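Local coordinates for protein PfVFT1 (Plasmodium falciparum, PDB 5JKQ) that has the bi-lobed architecture of a Venus flytrap, or solute-binding, protein and probably binds a small ligand between its lobes, at residues Asn179-Leu184 / Asn190-Leu195; Lys185-Asn190 / Leu244-Ile249; Lys196-Ile199 / Gly204-Ile207. The protein carries 3 engineered substitutions. All coordinates share one frame; numbering follows the deposited sequence.

Interaction 1 of 3, residues Asn179-Leu184 / Asn190-Leu195; sequences NKIMIL and NNLEDL
Asn191 OD1, at the N-cap of the helix whose first turn places Leu192 and Leu195 against Ile181, accepts the backbone N-H of Asp194. The bond is short, 2.6 Å from Asp194 N to Asn191 OD1, and fairly straight at 161°, with the donor tilted 21° from the carbonyl plane of the amide. On the other branch of the amide, ND2 makes a weak, strongly bent bond to Asp194 OD2 (2.8 Å from Asn191 ND2) and another weak one to Asn190 OD1. These bonds oppose rotation of the amide. The backbone carbonyl of Asn191 then receives Leu195 N, which starts the regular helical pattern. A strand, a short loop and a capped helix thus follow one another, and the helix lies back over the sheet that the strand belongs to. Ile181 and Leu195 reach toward each other tip to tip, with Ile181 CD1 3.9 Å from Leu195 CD2. Leu195 gets there with CG anti to its backbone N (chi1 179°). Leu192 adds a looser touch, its CD1 lying 4.4 Å from Ile181 CD1. Ile250 of the adjacent strand 250-253 meets both Ile181 and Leu195, while Phe268 and Ser270 of strand 265-281 pack against Ile181.

Interaction 2 of 3, residues Lys185-Asn190 / Leu244-Ile249; sequences KEYNIN and LSKSHI
Ile249 CD1 sits over one face of the Tyr187 ring, 3.6 Å from the ring centroid and 20° off the ring normal, a CH-pi contact in which the methyl is shifted toward the phenolic end. Tyr187 CZ lies nearest Ile249 CD1, at 3.4 Å. Lys246 passes the same tyrosine obliquely, with Lys246 CE 3.6 Å from Tyr187 OH, and carries its ammonium on to Glu186. Lys246 NZ and Glu186 OE2 form a salt bridge; the modelled separation of 2.3 Å is very short, and its exact value is doubtful. Glu186 turns CG between its backbone N and carbonyl carbon (chi1 62°), which lays that methylene against the ring face opposite Ile249. In the second shell, the bond from Asn188 N to Lys185 O closes the short 3-10 turn carrying Glu186 and Tyr187. Lys246, with positive phi, ends helix 236-244 in a Schellman motif. Just beyond, His248 ND1 donates to Ser247 OG at 2.7 Å, nearly in the imidazole plane; that hydroxyl is also hydrogen-bonded to Ser242 OG. Because Glu186 and Lys246 are both exposed, solvent screening probably weakens their ionic pair, whereas the aromatic contact reaches inward to buried Ile249.

Interaction 3 of 3, residues Lys196-Ile199 / Gly204-Ile207; sequences KSYI and GLKI
Leu205 CD1 meets both Tyr198 and Ile199, and the contact across the two segments is wholly apolar. Of its two partners Ile199 comes closer, methyl to methyl, with Ile199 CD1 3.4 Å from Leu205 CD1 and the two side chains running obliquely to each other. Both torsions of Ile199 lie close to -60°, a bent shape in which CG1 stays beside the backbone N and CD1 folds back toward the leucine. Tyr198 runs at about a right angle to the leucine, whose methyl approaches CE2 and CD2 of the ring obliquely: Tyr198 CE2 is 3.5 Å from Leu205 CD1, and Tyr198 CD2 follows at 3.8 Å. A single methyl of Leu205 thus bridges two consecutive residues of the helix. Its CG stands anti to the carbonyl carbon (chi1 -60°), and CB itself points at the helix.

The hydrogen bonds run to residues outside the two segments. The backbone of Leu205 pairs with Thr227, that of Lys206 with Ile249, and that of Ile207 with Thr227 and Asp229, which ties these residues to strand 227-229 on one flank and, through Ile249 just before it, to the start of strand 250-253 on the other. Near the C-terminal end of the helix, the carbonyl oxygen of Ile199 accepts a bond from Lys225 NZ, and Ser197 O accepts one from Ser200 OG.

Helix 192-201 lies against the sheet just where the chain turns back into strand 206-209, which runs parallel to both 227-229 and 250-253. Strand 206-209, helix 212-222 and strand 227-229 form a beta-alpha-beta unit. Ile189, Ile249 and the ring of Tyr187 gather around Tyr198, while Ile199 is also packed against Val226 and against Phe222 of helix 212-222, the neighbouring helix that starts after the next strand.

In the fold
The three contacts cluster within one lobe, on the same side of the chain's centre. Interactions 1 and 2 lie 9 Å apart between centres, and interaction 3 is about 11 Å from each. Interactions 1 and 3 share helix 192-201 and reach the same mixed sheet; they follow in series along the chain. Interaction 2 crosses interaction 1, sharing Asn190, and its loop encloses interaction 3. Ile189 links the strand, loop and helix, and a probable backbone hydrogen bond from Ile249 N to Lys206 O connects interactions 2 and 3. Two contacts local in sequence and one distant thus tie helix 192-201 and the strand-end loops to this lobe's mixed sheet, consistent with the bi-lobed Venus flytrap architecture.

Interaction 1 of 3, residues Asn179-Leu184 / Asn190-Leu195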
loop_
_atom_site.group_PDB
_atom_site.type_symbol
_atom_site.label_atom_id
_atom_site.label_comp_id
_atom_site.label_asym_id
_atom_site.label_seq_id
_atom_site.Cartn_x
_atom_site.Cartn_y
_atom_site.Cartn_z
ATOM N N ASN A 179 6.085 10.749 -0.588
ATOM C CA ASN A 179 6.051 11.619 0.580
ATOM C C ASN A 179 6.687 12.970 0.275
ATOM O O ASN A 179 7.877 13.052 -0.029
ATOM C CB ASN A 179 6.763 10.953 1.759
ATOM C CG ASN A 179 6.075 9.684 2.208
ATOM O OD1 ASN A 179 5.219 9.710 3.089
ATOM N ND2 ASN A 179 6.438 8.565 1.596
ATOM N N LYS A 180 5.884 14.025 0.348
ATOM C CA LYS A 180 6.370 15.367 0.072
ATOM C C LYS A 180 6.888 16.016 1.349
ATOM O O LYS A 180 6.473 15.662 2.453
ATOM C CB LYS A 180 5.265 16.216 -0.558
ATOM C CG LYS A 180 4.637 15.565 -1.781
ATOM C CD LYS A 180 3.633 16.482 -2.449
ATOM C CE LYS A 180 2.914 15.781 -3.589
ATOM N NZ LYS A 180 3.853 15.277 -4.631
ATOM N N ILE A 181 7.814 16.953 1.184
ATOM C CA ILE A 181 8.425 17.648 2.309
ATOM C C ILE A 181 8.187 19.141 2.158
ATOM O O ILE A 181 8.642 19.745 1.188
ATOM C CB ILE A 181 9.944 17.366 2.397
ATOM C CG1 ILE A 181 10.190 15.867 2.589
ATOM C CG2 ILE A 181 10.579 18.156 3.544
ATOM C CD1 ILE A 181 11.640 15.455 2.455
HETATM N N MSE A 182 7.467 19.732 3.106
HETATM C CA MSE A 182 7.284 21.175 3.100
HETATM C C MSE A 182 8.200 21.827 4.130
HETATM O O MSE A 182 8.378 21.324 5.242
HETATM C CB MSE A 182 5.822 21.552 3.349
HETATM C CG MSE A 182 5.201 21.058 4.630
HETATM SE SE MSE A 182 3.402 21.818 4.794
HETATM C CE MSE A 182 3.897 23.667 5.136
ATOM N N ILE A 183 8.793 22.948 3.732
ATOM C CA ILE A 183 9.812 23.618 4.527
ATOM C C ILE A 183 9.829 25.109 4.197
ATOM O O ILE A 183 9.448 25.513 3.098
ATOM C CB ILE A 183 11.211 23.000 4.269
ATOM C CG1 ILE A 183 12.268 23.636 5.179
ATOM C CG2 ILE A 183 11.593 23.138 2.794
ATOM C CD1 ILE A 183 13.621 22.939 5.136
ATOM N N LEU A 184 10.258 25.923 5.155
ATOM C CA LEU A 184 10.378 27.359 4.936
ATOM C C LEU A 184 11.471 27.650 3.910
ATOM O O LEU A 184 12.562 27.087 3.982
ATOM C CB LEU A 184 10.682 28.075 6.251
ATOM C CG LEU A 184 9.576 28.004 7.304
ATOM C CD1 LEU A 184 10.117 28.352 8.680
ATOM C CD2 LEU A 184 8.433 28.934 6.928
ATOM N N ASN A 190 15.683 23.005 -0.961
ATOM C CA ASN A 190 14.609 22.604 -1.870
ATOM C C ASN A 190 14.786 21.193 -2.431
ATOM O O ASN A 190 14.133 20.819 -3.404
ATOM C CB ASN A 190 14.495 23.613 -3.016
ATOM C CG ASN A 190 15.840 23.970 -3.620
ATOM O OD1 ASN A 190 16.396 23.216 -4.422
ATOM N ND2 ASN A 190 16.366 25.135 -3.246
ATOM N N ASN A 191 15.652 20.402 -1.806
ATOM C CA ASN A 191 15.796 19.000 -2.182
ATOM C C ASN A 191 16.249 18.142 -1.008
ATOM O O ASN A 191 16.653 18.654 0.036
ATOM C CB ASN A 191 16.775 18.844 -3.353
ATOM C CG ASN A 191 18.097 19.546 -3.114
ATOM O OD1 ASN A 191 18.909 19.106 -2.300
ATOM N ND2 ASN A 191 18.326 20.636 -3.837
ATOM N N LEU A 192 16.162 16.829 -1.194
ATOM C CA LEU A 192 16.517 15.870 -0.159
ATOM C C LEU A 192 18.003 15.944 0.185
ATOM O O LEU A 192 18.396 15.696 1.323
ATOM C CB LEU A 192 16.144 14.457 -0.615
ATOM C CG LEU A 192 16.337 13.319 0.388
ATOM C CD1 LEU A 192 15.520 13.543 1.650
ATOM C CD2 LEU A 192 15.975 11.989 -0.257
ATOM N N GLU A 193 18.822 16.292 -0.803
ATOM C CA GLU A 193 20.268 16.376 -0.611
ATOM C C GLU A 193 20.643 17.547 0.292
ATOM O O GLU A 193 21.441 17.392 1.218
ATOM C CB GLU A 193 20.979 16.507 -1.960
ATOM C CG GLU A 193 22.498 16.591 -1.868
ATOM C CD GLU A 193 23.130 15.312 -1.354
ATOM O OE1 GLU A 193 22.432 14.276 -1.302
ATOM O OE2 GLU A 193 24.329 15.343 -1.002
ATOM N N ASP A 194 20.079 18.720 0.014
ATOM C CA ASP A 194 20.328 19.903 0.832
ATOM C C ASP A 194 19.809 19.681 2.248
ATOM O O ASP A 194 20.397 20.162 3.217
ATOM C CB ASP A 194 19.668 21.146 0.227
ATOM C CG ASP A 194 20.318 21.587 -1.070
ATOM O OD1 ASP A 194 21.536 21.369 -1.242
ATOM O OD2 ASP A 194 19.605 22.165 -1.918
ATOM N N LEU A 195 18.700 18.955 2.358
ATOM C CA LEU A 195 18.102 18.654 3.653
ATOM C C LEU A 195 19.041 17.788 4.485
ATOM O O LEU A 195 19.265 18.066 5.661
ATOM C CB LEU A 195 16.750 17.956 3.473
ATOM C CG LEU A 195 16.011 17.548 4.750
ATOM C CD1 LEU A 195 15.644 18.764 5.588
ATOM C CD2 LEU A 195 14.771 16.738 4.406
#

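Interaction 2 of 3, residues Lys185-Asn190 / Leu244-Ile249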
loop_
_atom_site.group_PDB
_atom_site.type_symbol
_atom_site.label_atom_id
_atom_site.label_comp_id
_atom_site.label_asym_id
_atom_site.label_seq_id
_atom_site.Cartn_x
_atom_site.Cartn_y
_atom_site.Cartn_z
ATOM N N LYS A 185 11.168 28.528 2.958
ATOM C CA LYS A 185 12.120 28.890 1.911
ATOM C C LYS A 185 13.401 29.490 2.474
ATOM O O LYS A 185 14.461 29.392 1.859
ATOM C CB LYS A 185 11.490 29.888 0.935
ATOM C CG LYS A 185 10.686 29.251 -0.182
ATOM C CD LYS A 185 10.913 29.964 -1.508
ATOM C CE LYS A 185 10.344 29.167 -2.673
ATOM N NZ LYS A 185 10.363 29.939 -3.941
ATOM N N GLU A 186 13.292 30.111 3.642
ATOM C CA GLU A 186 14.400 30.860 4.222
ATOM C C GLU A 186 15.631 29.992 4.484
ATOM O O GLU A 186 16.744 30.508 4.580
ATOM C CB GLU A 186 13.948 31.531 5.523
ATOM C CG GLU A 186 13.503 30.567 6.603
ATOM C CD GLU A 186 12.806 31.268 7.752
ATOM O OE1 GLU A 186 11.689 31.787 7.545
ATOM O OE2 GLU A 186 13.379 31.305 8.862
ATOM N N TYR A 187 15.437 28.680 4.587
ATOM C CA TYR A 187 16.543 27.763 4.854
ATOM C C TYR A 187 17.330 27.428 3.590
ATOM O O TYR A 187 18.394 26.814 3.663
ATOM C CB TYR A 187 16.029 26.475 5.501
ATOM C CG TYR A 187 15.539 26.670 6.916
ATOM C CD1 TYR A 187 16.428 26.964 7.941
ATOM C CD2 TYR A 187 14.194 26.559 7.229
ATOM C CE1 TYR A 187 15.989 27.146 9.236
ATOM C CE2 TYR A 187 13.745 26.736 8.524
ATOM C CZ TYR A 187 14.646 27.031 9.523
ATOM O OH TYR A 187 14.207 27.209 10.815
ATOM N N ASN A 188 16.807 27.838 2.439
ATOM C CA ASN A 188 17.472 27.616 1.158
ATOM C C ASN A 188 17.616 26.125 0.849
ATOM O O ASN A 188 18.576 25.702 0.207
ATOM C CB ASN A 188 18.846 28.297 1.150
ATOM C CG ASN A 188 19.384 28.526 -0.255
ATOM O OD1 ASN A 188 18.622 28.677 -1.212
ATOM N ND2 ASN A 188 20.705 28.558 -0.381
ATOM N N ILE A 189 16.650 25.339 1.321
ATOM C CA ILE A 189 16.626 23.895 1.098
ATOM C C ILE A 189 15.423 23.521 0.237
ATOM O O ILE A 189 14.279 23.699 0.657
ATOM C CB ILE A 189 16.560 23.125 2.434
ATOM C CG1 ILE A 189 17.781 23.454 3.293
ATOM C CG2 ILE A 189 16.484 21.618 2.194
ATOM C CD1 ILE A 189 17.669 22.979 4.728
ATOM N N ASN A 190 15.683 23.005 -0.961
ATOM C CA ASN A 190 14.609 22.604 -1.870
ATOM C C ASN A 190 14.786 21.193 -2.431
ATOM O O ASN A 190 14.133 20.819 -3.404
ATOM C CB ASN A 190 14.495 23.613 -3.016
ATOM C CG ASN A 190 15.840 23.970 -3.620
ATOM O OD1 ASN A 190 16.396 23.216 -4.422
ATOM N ND2 ASN A 190 16.366 25.135 -3.246
ATOM N N LEU A 244 5.206 26.595 9.936
ATOM C CA LEU A 244 5.212 28.053 9.863
ATOM C C LEU A 244 5.582 28.671 11.208
ATOM O O LEU A 244 6.258 29.699 11.260
ATOM C CB LEU A 244 3.848 28.572 9.402
ATOM C CG LEU A 244 3.463 28.232 7.960
ATOM C CD1 LEU A 244 1.994 28.525 7.713
ATOM C CD2 LEU A 244 4.326 29.001 6.974
ATOM N N SER A 245 5.143 28.038 12.293
ATOM C CA SER A 245 5.471 28.502 13.639
ATOM C C SER A 245 6.931 28.222 13.981
ATOM O O SER A 245 7.412 28.620 15.042
ATOM C CB SER A 245 4.566 27.837 14.675
ATOM O OG SER A 245 4.920 26.477 14.851
ATOM N N LYS A 246 7.619 27.515 13.088
ATOM C CA LYS A 246 9.056 27.284 13.208
ATOM C C LYS A 246 9.397 26.300 14.331
ATOM O O LYS A 246 10.544 26.228 14.773
ATOM C CB LYS A 246 9.775 28.616 13.435
ATOM C CG LYS A 246 11.103 28.753 12.721
ATOM C CD LYS A 246 11.286 30.178 12.224
ATOM C CE LYS A 246 12.671 30.398 11.647
ATOM N NZ LYS A 246 12.821 31.766 11.076
ATOM N N SER A 247 8.404 25.537 14.780
ATOM C CA SER A 247 8.615 24.543 15.832
ATOM C C SER A 247 9.208 23.253 15.265
ATOM O O SER A 247 9.961 22.552 15.945
ATOM C CB SER A 247 7.300 24.241 16.553
ATOM O OG SER A 247 6.336 23.704 15.664
ATOM N N HIS A 248 8.857 22.946 14.019
ATOM C CA HIS A 248 9.380 21.772 13.325
ATOM C C HIS A 248 10.041 22.191 12.015
ATOM O O HIS A 248 9.463 22.951 11.238
ATOM C CB HIS A 248 8.262 20.763 13.060
ATOM C CG HIS A 248 7.606 20.247 14.304
ATOM N ND1 HIS A 248 6.947 21.068 15.194
ATOM C CD2 HIS A 248 7.513 18.994 14.809
ATOM C CE1 HIS A 248 6.472 20.343 16.190
ATOM N NE2 HIS A 248 6.801 19.081 15.981
ATOM N N ILE A 249 11.249 21.691 11.776
ATOM C CA ILE A 249 12.051 22.131 10.639
ATOM C C ILE A 249 11.387 21.801 9.302
ATOM O O ILE A 249 11.501 22.566 8.345
ATOM C CB ILE A 249 13.467 21.503 10.679
ATOM C CG1 ILE A 249 14.366 22.109 9.593
ATOM C CG2 ILE A 249 13.399 19.978 10.549
ATOM C CD1 ILE A 249 14.667 23.593 9.786
#

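Interaction 3 of 3, residues Lys196-Ile199 / Gly204-Ile207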
loop_
_atom_site.group_PDB
_atom_site.type_symbol
_atom_site.label_atom_id
_atom_site.label_comp_id
_atom_site.label_asym_id
_atom_site.label_seq_id
_atom_site.Cartn_x
_atom_site.Cartn_y
_atom_site.Cartn_z
ATOM N N LYS A 196 19.585 16.742 3.866
ATOM C CA LYS A 196 20.531 15.850 4.535
ATOM C C LYS A 196 21.705 16.619 5.125
ATOM O O LYS A 196 22.084 16.402 6.276
ATOM C CB LYS A 196 21.056 14.792 3.564
ATOM C CG LYS A 196 20.096 13.650 3.284
ATOM C CD LYS A 196 20.734 12.636 2.345
ATOM C CE LYS A 196 19.696 11.752 1.680
ATOM N NZ LYS A 196 20.297 10.847 0.665
ATOM N N SER A 197 22.281 17.510 4.325
ATOM C CA SER A 197 23.388 18.341 4.777
ATOM C C SER A 197 22.989 19.154 6.001
ATOM O O SER A 197 23.724 19.201 6.983
ATOM C CB SER A 197 23.856 19.272 3.657
ATOM O OG SER A 197 24.386 18.532 2.572
ATOM N N TYR A 198 21.818 19.780 5.948
ATOM C CA TYR A 198 21.347 20.595 7.063
ATOM C C TYR A 198 21.172 19.762 8.332
ATOM O O TYR A 198 21.668 20.133 9.395
ATOM C CB TYR A 198 20.030 21.286 6.711
ATOM C CG TYR A 198 19.578 22.271 7.763
ATOM C CD1 TYR A 198 20.026 23.587 7.749
ATOM C CD2 TYR A 198 18.712 21.886 8.777
ATOM C CE1 TYR A 198 19.621 24.490 8.713
ATOM C CE2 TYR A 198 18.300 22.782 9.744
ATOM C CZ TYR A 198 18.757 24.082 9.707
ATOM O OH TYR A 198 18.351 24.979 10.668
ATOM N N ILE A 199 20.471 18.635 8.220
ATOM C CA ILE A 199 20.256 17.755 9.366
ATOM C C ILE A 199 21.592 17.243 9.905
ATOM O O ILE A 199 21.732 17.002 11.103
ATOM C CB ILE A 199 19.347 16.550 9.003
ATOM C CG1 ILE A 199 17.977 17.028 8.509
ATOM C CG2 ILE A 199 19.161 15.609 10.196
ATOM C CD1 ILE A 199 17.195 17.861 9.507
ATOM N N GLY A 204 19.062 18.512 17.432
ATOM C CA GLY A 204 17.891 18.864 18.219
ATOM C C GLY A 204 16.653 19.165 17.391
ATOM O O GLY A 204 15.618 19.549 17.936
ATOM N N LEU A 205 16.754 18.987 16.078
ATOM C CA LEU A 205 15.634 19.258 15.181
ATOM C C LEU A 205 14.514 18.238 15.361
ATOM O O LEU A 205 14.747 17.118 15.819
ATOM C CB LEU A 205 16.106 19.259 13.728
ATOM C CG LEU A 205 17.172 20.302 13.384
ATOM C CD1 LEU A 205 17.677 20.092 11.969
ATOM C CD2 LEU A 205 16.632 21.716 13.552
ATOM N N LYS A 206 13.301 18.642 14.994
ATOM C CA LYS A 206 12.121 17.792 15.121
ATOM C C LYS A 206 11.313 17.836 13.829
ATOM O O LYS A 206 11.217 18.882 13.186
ATOM C CB LYS A 206 11.264 18.236 16.309
ATOM C CG LYS A 206 12.079 18.683 17.520
ATOM C CD LYS A 206 11.220 18.841 18.770
ATOM C CE LYS A 206 12.065 19.258 19.970
ATOM N NZ LYS A 206 11.279 19.329 21.236
ATOM N N ILE A 207 10.736 16.696 13.455
ATOM C CA ILE A 207 10.011 16.570 12.193
ATOM C C ILE A 207 8.530 16.316 12.438
ATOM O O ILE A 207 8.159 15.433 13.215
ATOM C CB ILE A 207 10.614 15.438 11.325
ATOM C CG1 ILE A 207 12.013 15.852 10.857
ATOM C CG2 ILE A 207 9.715 15.118 10.124
ATOM C CD1 ILE A 207 12.713 14.835 9.970
#